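Beta-lactamase (Chitinophaga pinensis, PDB 6N36) is a beta-lactamase with two bound zinc ions that probably opens the beta-lactam ring of antibiotics by hydrolysis, as other metallo-beta-lactamases do. Local coordinates at residues A[169-174]-A[178-183]; A[40-45]-A[150-155]; A[14-19]-A[53-58]. All coordinates share one frame; numbering follows the deposited sequence.

Interaction 1 (A[169-174]-A[178-183])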
loop_
_atom_site.group_PDB
_atom_site.type_symbol
_atom_site.label_atom_id
_atom_site.label_comp_id
_atom_site.label_asym_id
_atom_site.label_seq_id
_atom_site.Cartn_x
_atom_site.Cartn_y
_atom_site.Cartn_z
ATOM N N PHE A 169 -0.377 12.544 3.105
ATOM C CA PHE A 169 0.310 13.629 2.364
ATOM C C PHE A 169 -0.722 14.583 1.798
ATOM O O PHE A 169 -1.842 14.206 1.392
ATOM C CB PHE A 169 1.215 13.093 1.237
ATOM C CG PHE A 169 0.566 12.085 0.318
ATOM C CD1 PHE A 169 0.500 10.759 0.694
ATOM C CD2 PHE A 169 -0.031 12.455 -0.861
ATOM C CE1 PHE A 169 -0.114 9.839 -0.124
ATOM C CE2 PHE A 169 -0.671 11.535 -1.674
ATOM C CZ PHE A 169 -0.712 10.225 -1.297
ATOM N N ASP A 170 -0.279 15.823 1.655
ATOM C CA ASP A 170 -1.067 16.887 0.993
ATOM C C ASP A 170 -0.747 16.932 -0.502
ATOM O O ASP A 170 0.455 16.847 -0.882
ATOM C CB ASP A 170 -0.773 18.252 1.618
ATOM C CG ASP A 170 -1.295 18.384 3.040
ATOM O OD1 ASP A 170 -2.123 17.538 3.486
ATOM O OD2 ASP A 170 -0.877 19.365 3.718
ATOM N N VAL A 171 -1.792 17.040 -1.316
ATOM C CA VAL A 171 -1.655 17.343 -2.767
ATOM C C VAL A 171 -2.428 18.643 -3.054
ATOM O O VAL A 171 -3.493 18.880 -2.471
ATOM C CB VAL A 171 -2.121 16.204 -3.691
ATOM C CG1 VAL A 171 -1.337 14.938 -3.393
ATOM C CG2 VAL A 171 -3.608 15.929 -3.590
ATOM N N LYS A 172 -1.907 19.401 -3.989
ATOM C CA LYS A 172 -2.481 20.714 -4.410
ATOM C C LYS A 172 -2.946 20.601 -5.859
ATOM O O LYS A 172 -2.163 20.093 -6.673
ATOM C CB LYS A 172 -1.377 21.764 -4.343
ATOM C CG LYS A 172 -0.857 22.093 -2.953
ATOM C CD LYS A 172 0.285 23.087 -3.012
ATOM C CE LYS A 172 0.637 23.687 -1.669
ATOM N NZ LYS A 172 1.966 24.330 -1.748
ATOM N N ASP A 173 -4.160 21.021 -6.188
ATOM C CA ASP A 173 -4.539 21.199 -7.627
ATOM C C ASP A 173 -4.802 22.698 -7.872
ATOM O O ASP A 173 -4.450 23.511 -6.999
ATOM C CB ASP A 173 -5.656 20.223 -8.011
ATOM C CG ASP A 173 -7.016 20.489 -7.376
ATOM O OD1 ASP A 173 -7.220 21.633 -6.824
ATOM O OD2 ASP A 173 -7.883 19.626 -7.542
ATOM N N ALA A 174 -5.368 23.036 -9.024
ATOM C CA ALA A 174 -5.682 24.428 -9.404
ATOM C C ALA A 174 -6.656 25.067 -8.405
ATOM O O ALA A 174 -6.693 26.318 -8.334
ATOM C CB ALA A 174 -6.217 24.436 -10.819
ATOM N N TYR A 178 -5.734 18.948 -0.814
ATOM C CA TYR A 178 -6.387 17.751 -0.215
ATOM C C TYR A 178 -5.371 16.931 0.594
ATOM O O TYR A 178 -4.230 16.672 0.116
ATOM C CB TYR A 178 -6.987 16.825 -1.268
ATOM C CG TYR A 178 -8.050 17.410 -2.152
ATOM C CD1 TYR A 178 -7.719 18.032 -3.342
ATOM C CD2 TYR A 178 -9.392 17.283 -1.817
ATOM C CE1 TYR A 178 -8.714 18.578 -4.146
ATOM C CE2 TYR A 178 -10.393 17.809 -2.611
ATOM C CZ TYR A 178 -10.051 18.472 -3.767
ATOM O OH TYR A 178 -11.059 18.990 -4.528
ATOM N N LYS A 179 -5.762 16.574 1.804
ATOM C CA LYS A 179 -4.957 15.632 2.621
ATOM C C LYS A 179 -5.429 14.219 2.296
ATOM O O LYS A 179 -6.632 13.904 2.407
ATOM C CB LYS A 179 -5.107 15.897 4.126
ATOM C CG LYS A 179 -4.125 15.078 4.960
ATOM C CD LYS A 179 -4.118 15.453 6.423
ATOM C CE LYS A 179 -3.603 16.848 6.691
ATOM N NZ LYS A 179 -2.182 16.983 6.304
ATOM N N VAL A 180 -4.510 13.432 1.752
ATOM C CA VAL A 180 -4.820 12.074 1.286
ATOM C C VAL A 180 -4.217 11.072 2.264
ATOM O O VAL A 180 -3.042 11.233 2.691
ATOM C CB VAL A 180 -4.234 11.868 -0.120
ATOM C CG1 VAL A 180 -4.541 10.482 -0.632
ATOM C CG2 VAL A 180 -4.735 12.922 -1.102
ATOM N N LEU A 181 -4.990 10.045 2.537
ATOM C CA LEU A 181 -4.515 8.854 3.279
ATOM C C LEU A 181 -4.525 7.673 2.311
ATOM O O LEU A 181 -5.587 7.375 1.729
ATOM C CB LEU A 181 -5.455 8.614 4.450
ATOM C CG LEU A 181 -5.221 7.273 5.178
ATOM C CD1 LEU A 181 -3.879 7.269 5.882
ATOM C CD2 LEU A 181 -6.337 7.001 6.202
ATOM N N ILE A 182 -3.377 7.043 2.181
ATOM C CA ILE A 182 -3.285 5.697 1.546
ATOM C C ILE A 182 -3.223 4.734 2.748
ATOM O O ILE A 182 -2.176 4.682 3.439
ATOM C CB ILE A 182 -2.069 5.574 0.627
ATOM C CG1 ILE A 182 -2.094 6.610 -0.516
ATOM C CG2 ILE A 182 -1.972 4.139 0.115
ATOM C CD1 ILE A 182 -3.254 6.547 -1.423
ATOM N N ALA A 183 -4.355 4.120 3.027
ATOM C CA ALA A 183 -4.627 3.379 4.273
ATOM C C ALA A 183 -4.335 1.907 4.094
ATOM O O ALA A 183 -4.987 1.294 3.218
ATOM C CB ALA A 183 -6.063 3.538 4.705
HETATM O O HOH W 1 -10.388 20.076 -6.828
#
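F169 with V180 and V171 with Y178 are the hydrogen-bonded pairs of an antiparallel ladder, each closed by two backbone bonds. The V180 N to F169 O bond is 2.8 Å long and close to straight at 173°. D170 and K179 form the intervening non-hydrogen-bonded pair, their CA atoms 4.4 Å apart, and the segment axes diverge from strict antiparallel, at 134°. Charge pairing occupies the D170 face: K179 bends at chi3 (-66°) and again at chi4, which curls NZ back to D170 OD1 at 2.9 Å, on the syn side and somewhat out of the carboxylate plane. The apolar contacts lie on the other face. V180 CB sits over one face of the F169 ring, 4.2 Å from its centroid, a CH-pi contact, while I182 CG1 reaches the edge of that ring at CE1 (3.8 Å). V171 CG2 rests against V180 CG2. Beyond the ladder, water 1 links D173 OD2 to Y178 OH, and Y242 also bonds to that carboxylate oxygen. This is the hairpin of strands 165-172 and 177-182; K179 and L181 pair onward with strand 221-223, while V171 packs on A26 of strand 23-26 in the facing sheet.

Interaction 2 (A[40-45]-A[150-155])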
loop_
_atom_site.group_PDB
_atom_site.type_symbol
_atom_site.label_atom_id
_atom_site.label_comp_id
_atom_site.label_asym_id
_atom_site.label_seq_id
_atom_site.Cartn_x
_atom_site.Cartn_y
_atom_site.Cartn_z
ATOM N N PHE A 40 0.209 3.584 -6.534
ATOM C CA PHE A 40 -0.015 5.030 -6.508
ATOM C C PHE A 40 1.270 5.734 -6.910
ATOM O O PHE A 40 2.353 5.382 -6.435
ATOM C CB PHE A 40 -0.493 5.441 -5.128
ATOM C CG PHE A 40 -1.679 4.618 -4.682
ATOM C CD1 PHE A 40 -2.943 4.933 -5.131
ATOM C CD2 PHE A 40 -1.507 3.534 -3.842
ATOM C CE1 PHE A 40 -4.038 4.189 -4.713
ATOM C CE2 PHE A 40 -2.605 2.798 -3.436
ATOM C CZ PHE A 40 -3.842 3.096 -3.923
ATOM N N LEU A 41 1.133 6.718 -7.782
ATOM C CA LEU A 41 2.280 7.489 -8.310
ATOM C C LEU A 41 2.127 8.928 -7.864
ATOM O O LEU A 41 1.070 9.527 -8.115
ATOM C CB LEU A 41 2.310 7.408 -9.842
ATOM C CG LEU A 41 3.467 8.157 -10.491
ATOM C CD1 LEU A 41 4.778 7.454 -10.269
ATOM C CD2 LEU A 41 3.133 8.369 -11.971
ATOM N N ILE A 42 3.130 9.474 -7.178
ATOM C CA ILE A 42 3.162 10.901 -6.788
ATOM C C ILE A 42 4.279 11.537 -7.604
ATOM O O ILE A 42 5.424 11.116 -7.504
ATOM C CB ILE A 42 3.426 11.027 -5.301
ATOM C CG1 ILE A 42 2.328 10.365 -4.485
ATOM C CG2 ILE A 42 3.625 12.503 -4.931
ATOM C CD1 ILE A 42 2.703 10.203 -3.084
ATOM N N THR A 43 3.935 12.511 -8.419
ATOM C CA THR A 43 4.879 13.115 -9.382
ATOM C C THR A 43 5.431 14.402 -8.792
ATOM O O THR A 43 4.664 15.152 -8.184
ATOM C CB THR A 43 4.238 13.352 -10.726
ATOM O OG1 THR A 43 3.098 14.236 -10.616
ATOM C CG2 THR A 43 3.823 12.042 -11.360
ATOM N N THR A 44 6.694 14.658 -9.028
ATOM C CA THR A 44 7.309 15.927 -8.561
ATOM C C THR A 44 8.336 16.368 -9.585
ATOM O O THR A 44 8.813 15.590 -10.438
ATOM C CB THR A 44 7.997 15.822 -7.196
ATOM O OG1 THR A 44 9.377 15.494 -7.353
ATOM C CG2 THR A 44 7.341 14.821 -6.266
ATOM N N PRO A 45 8.719 17.655 -9.538
ATOM C CA PRO A 45 9.746 18.129 -10.464
ATOM C C PRO A 45 11.084 17.414 -10.337
ATOM O O PRO A 45 11.822 17.477 -11.307
ATOM C CB PRO A 45 9.888 19.603 -10.110
ATOM C CG PRO A 45 8.510 19.958 -9.536
ATOM C CD PRO A 45 8.107 18.734 -8.744
ATOM N N MET A 150 7.039 17.650 -2.038
ATOM C CA MET A 150 6.109 16.714 -1.366
ATOM C C MET A 150 6.679 16.292 -0.023
ATOM O O MET A 150 7.908 16.083 0.102
ATOM C CB MET A 150 5.863 15.452 -2.210
ATOM C CG MET A 150 5.009 15.732 -3.351
ATOM S SD MET A 150 3.368 16.353 -3.044
ATOM C CE MET A 150 2.804 14.997 -2.016
ATOM N N LYS A 151 5.765 16.146 0.921
ATOM C CA LYS A 151 6.052 15.598 2.265
ATOM C C LYS A 151 5.055 14.477 2.549
ATOM O O LYS A 151 3.857 14.725 2.651
ATOM C CB LYS A 151 5.952 16.694 3.332
ATOM C CG LYS A 151 6.225 16.167 4.723
ATOM C CD LYS A 151 6.408 17.223 5.804
ATOM C CE LYS A 151 6.641 16.568 7.156
ATOM N NZ LYS A 151 7.305 17.482 8.123
ATOM N N ILE A 152 5.567 13.268 2.623
ATOM C CA ILE A 152 4.755 12.080 2.932
ATOM C C ILE A 152 5.102 11.633 4.349
ATOM O O ILE A 152 6.283 11.399 4.626
ATOM C CB ILE A 152 5.082 10.980 1.917
ATOM C CG1 ILE A 152 4.771 11.390 0.481
ATOM C CG2 ILE A 152 4.366 9.703 2.333
ATOM C CD1 ILE A 152 5.484 10.486 -0.511
ATOM N N VAL A 153 4.091 11.488 5.186
ATOM C CA VAL A 153 4.296 10.947 6.551
ATOM C C VAL A 153 3.878 9.471 6.630
ATOM O O VAL A 153 2.778 9.141 6.164
ATOM C CB VAL A 153 3.560 11.805 7.578
ATOM C CG1 VAL A 153 3.716 11.175 8.957
ATOM C CG2 VAL A 153 4.068 13.236 7.557
ATOM N N MET A 154 4.769 8.614 7.107
ATOM C CA MET A 154 4.457 7.170 7.322
ATOM C C MET A 154 3.857 7.003 8.726
ATOM O O MET A 154 4.402 7.635 9.687
ATOM C CB MET A 154 5.691 6.288 7.169
ATOM C CG MET A 154 5.330 4.816 7.245
ATOM S SD MET A 154 5.359 4.197 9.002
ATOM C CE MET A 154 7.063 3.725 9.092
ATOM N N ARG A 155 2.737 6.295 8.854
ATOM C CA ARG A 155 2.212 5.936 10.179
ATOM C C ARG A 155 2.228 4.422 10.305
ATOM O O ARG A 155 1.708 3.756 9.396
ATOM C CB ARG A 155 0.823 6.506 10.453
ATOM C CG ARG A 155 0.726 8.025 10.432
ATOM C CD ARG A 155 1.590 8.706 11.459
ATOM N NE ARG A 155 1.530 8.161 12.799
ATOM C CZ ARG A 155 0.721 8.588 13.773
ATOM N NH1 ARG A 155 -0.170 9.541 13.542
ATOM N NH2 ARG A 155 0.745 7.964 14.938
#
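T44 and M150 bring the two backbones nearest, yet their CA atoms remain 7.3 Å apart, a spacing too wide for strand pairing and fitting for chains of two stacked layers. Carbon atoms alone carry the contact. The M150 chain is folded at chi2 (-60°) and again at chi3, so that the terminal methyl doubles back instead of extending. The fold brings M150 CE back beside CG, and I42 CG2 touches both, at 3.9 Å each. T44 CG2 meets the same M150 CG at 3.8 Å, crossing it at a slant. Segments 40-45 and 150-155 belong to different sheets, the first to the seven-stranded one and the second to the five-stranded one, and this face-to-face packing is part of the interior of the alpha-beta-beta-alpha sandwich of the metallo-beta-lactamase superfamily. Further along strand 150-156, I42 and I152 meet tip to tip, with I42 CD1 3.8 Å from I152 CD1. Both isoleucines hold CD1 in an extended position at chi2 (167° in I42), which gives each the length to span the layer. T44 turns its polar branch elsewhere: OG1 bonds to G47 O and K46 N, just along the chain, leaving the methyl for M150. Around this patch, I42 also packs on L29 and I49 of its own sheet, N28 lies against both I42 and M150, and I152 leans on F167 of strand 165-172.

Interaction 3 (A[14-19]-A[53-58])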
loop_
_atom_site.group_PDB
_atom_site.type_symbol
_atom_site.label_atom_id
_atom_site.label_comp_id
_atom_site.label_asym_id
_atom_site.label_seq_id
_atom_site.Cartn_x
_atom_site.Cartn_y
_atom_site.Cartn_z
ATOM N N LYS A 14 -7.622 -13.181 -10.493
ATOM C CA LYS A 14 -7.675 -12.601 -11.862
ATOM C C LYS A 14 -7.743 -11.066 -11.776
ATOM O O LYS A 14 -7.153 -10.367 -12.668
ATOM C CB LYS A 14 -8.853 -13.203 -12.628
ATOM C CG LYS A 14 -10.214 -12.672 -12.192
ATOM C CD LYS A 14 -11.403 -13.248 -13.011
ATOM C CE LYS A 14 -12.256 -14.154 -12.153
ATOM N NZ LYS A 14 -12.761 -13.483 -10.928
ATOM N N GLU A 15 -8.396 -10.503 -10.743
ATOM C CA GLU A 15 -8.535 -9.024 -10.646
ATOM C C GLU A 15 -7.191 -8.375 -10.260
ATOM O O GLU A 15 -6.994 -7.136 -10.490
ATOM C CB GLU A 15 -9.623 -8.679 -9.635
ATOM C CG GLU A 15 -11.003 -9.121 -10.097
ATOM C CD GLU A 15 -12.156 -8.591 -9.257
ATOM O OE1 GLU A 15 -11.888 -8.018 -8.172
ATOM O OE2 GLU A 15 -13.329 -8.730 -9.700
ATOM N N TRP A 16 -6.253 -9.156 -9.725
ATOM C CA TRP A 16 -4.920 -8.594 -9.348
ATOM C C TRP A 16 -4.136 -8.210 -10.602
ATOM O O TRP A 16 -3.316 -7.283 -10.550
ATOM C CB TRP A 16 -4.113 -9.599 -8.523
ATOM C CG TRP A 16 -4.608 -9.777 -7.130
ATOM C CD1 TRP A 16 -5.705 -9.211 -6.554
ATOM C CD2 TRP A 16 -4.035 -10.661 -6.162
ATOM N NE1 TRP A 16 -5.856 -9.695 -5.278
ATOM C CE2 TRP A 16 -4.816 -10.541 -4.995
ATOM C CE3 TRP A 16 -2.949 -11.543 -6.180
ATOM C CZ2 TRP A 16 -4.538 -11.314 -3.861
ATOM C CZ3 TRP A 16 -2.658 -12.272 -5.051
ATOM C CH2 TRP A 16 -3.468 -12.170 -3.921
ATOM N N SER A 17 -4.311 -8.970 -11.665
ATOM C CA SER A 17 -3.505 -8.853 -12.905
ATOM C C SER A 17 -4.307 -8.124 -13.993
ATOM O O SER A 17 -3.706 -7.786 -15.026
ATOM C CB SER A 17 -3.042 -10.231 -13.341
ATOM O OG SER A 17 -1.983 -10.663 -12.490
ATOM N N ALA A 18 -5.613 -7.925 -13.787
ATOM C CA ALA A 18 -6.532 -7.330 -14.797
ATOM C C ALA A 18 -6.131 -5.869 -15.039
ATOM O O ALA A 18 -5.954 -5.110 -14.083
ATOM C CB ALA A 18 -7.973 -7.409 -14.369
ATOM N N ASP A 19 -6.070 -5.463 -16.290
ATOM C CA ASP A 19 -5.674 -4.080 -16.622
ATOM C C ASP A 19 -6.776 -3.125 -16.175
ATOM O O ASP A 19 -7.954 -3.505 -16.015
ATOM C CB ASP A 19 -5.337 -3.955 -18.104
ATOM C CG ASP A 19 -4.456 -2.778 -18.470
ATOM O OD1 ASP A 19 -4.017 -2.013 -17.561
ATOM O OD2 ASP A 19 -4.244 -2.611 -19.659
ATOM N N THR A 53 3.833 -2.157 -5.735
ATOM C CA THR A 53 3.669 -2.870 -7.034
ATOM C C THR A 53 2.450 -3.759 -6.937
ATOM O O THR A 53 1.682 -3.661 -5.996
ATOM C CB THR A 53 4.937 -3.607 -7.478
ATOM O OG1 THR A 53 5.080 -4.791 -6.680
ATOM C CG2 THR A 53 6.193 -2.764 -7.423
ATOM N N GLY A 54 2.219 -4.585 -7.958
ATOM C CA GLY A 54 1.345 -5.740 -7.813
ATOM C C GLY A 54 2.166 -7.006 -7.652
ATOM O O GLY A 54 3.220 -7.002 -7.066
ATOM N N VAL A 55 1.722 -8.082 -8.262
ATOM C CA VAL A 55 2.451 -9.364 -8.239
ATOM C C VAL A 55 3.617 -9.286 -9.217
ATOM O O VAL A 55 3.720 -8.321 -10.000
ATOM C CB VAL A 55 1.515 -10.535 -8.570
ATOM C CG1 VAL A 55 0.452 -10.692 -7.506
ATOM C CG2 VAL A 55 0.923 -10.377 -9.962
ATOM N N ALA A 56 4.463 -10.297 -9.222
ATOM C CA ALA A 56 5.580 -10.379 -10.191
ATOM C C ALA A 56 5.037 -10.190 -11.609
ATOM O O ALA A 56 3.967 -10.701 -11.922
ATOM C CB ALA A 56 6.294 -11.689 -10.075
ATOM N N GLY A 57 5.758 -9.405 -12.414
ATOM C CA GLY A 57 5.328 -9.073 -13.779
ATOM C C GLY A 57 4.646 -7.724 -13.845
ATOM O O GLY A 57 4.551 -7.159 -14.960
ATOM N N SER A 58 4.221 -7.153 -12.707
ATOM C CA SER A 58 3.449 -5.894 -12.748
ATOM C C SER A 58 4.345 -4.674 -13.065
ATOM O O SER A 58 3.787 -3.617 -13.392
ATOM C CB SER A 58 2.651 -5.744 -11.478
ATOM O OG SER A 58 3.521 -5.650 -10.345
HETATM O O HOH W 2 -0.343 -7.274 -10.437
#
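V55, whose side chain meets W16 across this contact, has a carbonyl oxygen gripped by two donors of one residue: S58 N at 3.0 Å from V55 O, and S58 OG at 2.7 Å from the same atom. The backbone bond closes a type II beta turn from V55 to S58, with G57 at its third position adopting a positive phi of 98°, as that turn type requires. The hydroxyl bond arrives somewhat tilted from the carbonyl plane. S58 OG gives its proton to V55 O and in turn accepts from G54 N at 2.9 Å, a bent bond of 134° at the hydrogen, so one hydroxyl joins G54 N to V55 O and braces the backbone from which the V55 side chain projects. Just before it, T53 OG1 donates to G54 O and also accepts from A91 N.

Against this braced loop the contact with 14-19 is small. V55 CG1 touches W16 CE3 at 3.7 Å; it approaches the indole obliquely, and the two side chains cross at about a right angle. With chi1 of -65°, CG1 lies anti to the carbonyl carbon, and this is the branch that the tryptophan meets. A polar connection runs beside the apolar one: water 2 donates to W16 O at 3.0 Å and accepts from V55 N at 3.1 Å, bridging the backbones where no direct bond joins them. T34 OG1 also bonds to W16 O.

The side chain of W16 comes within about 5 Å of a zinc ion, nearest atoms, and makes an edge-to-face (T-shaped) contact with Y11. In the fold, the weakly bonded helix 14-17 thus rests on the loop that leads from strand 48-51 into helix 58-69, while D19 bonds through OD1 to H65 of that helix and T53 packs on M92 and V95 of helix 92-99.

Interactions 1 and 2 adjoin, their centres 9 Å apart, and share an interior: F169 CZ lies 3.9 Å from I42 CD1, and I182 CG2 lies 3.8 Å from F40 CE2. Strands 150-156 and 165-172 are neighbours in one sheet, so interaction 1 extends that sheet while interaction 2 packs it on the other. Interaction 3 stands apart, its centre about 25 Å from that of interaction 1 and about 22 Å from that of interaction 2. It lies beside the metal site, where one zinc ion is held by H83, H85 and H160 and the other by D87, H88 and H226: the W16 side chain is about 5 Å from a zinc ion, whereas the side chain of I182 in interaction 1 is about 12 Å from one.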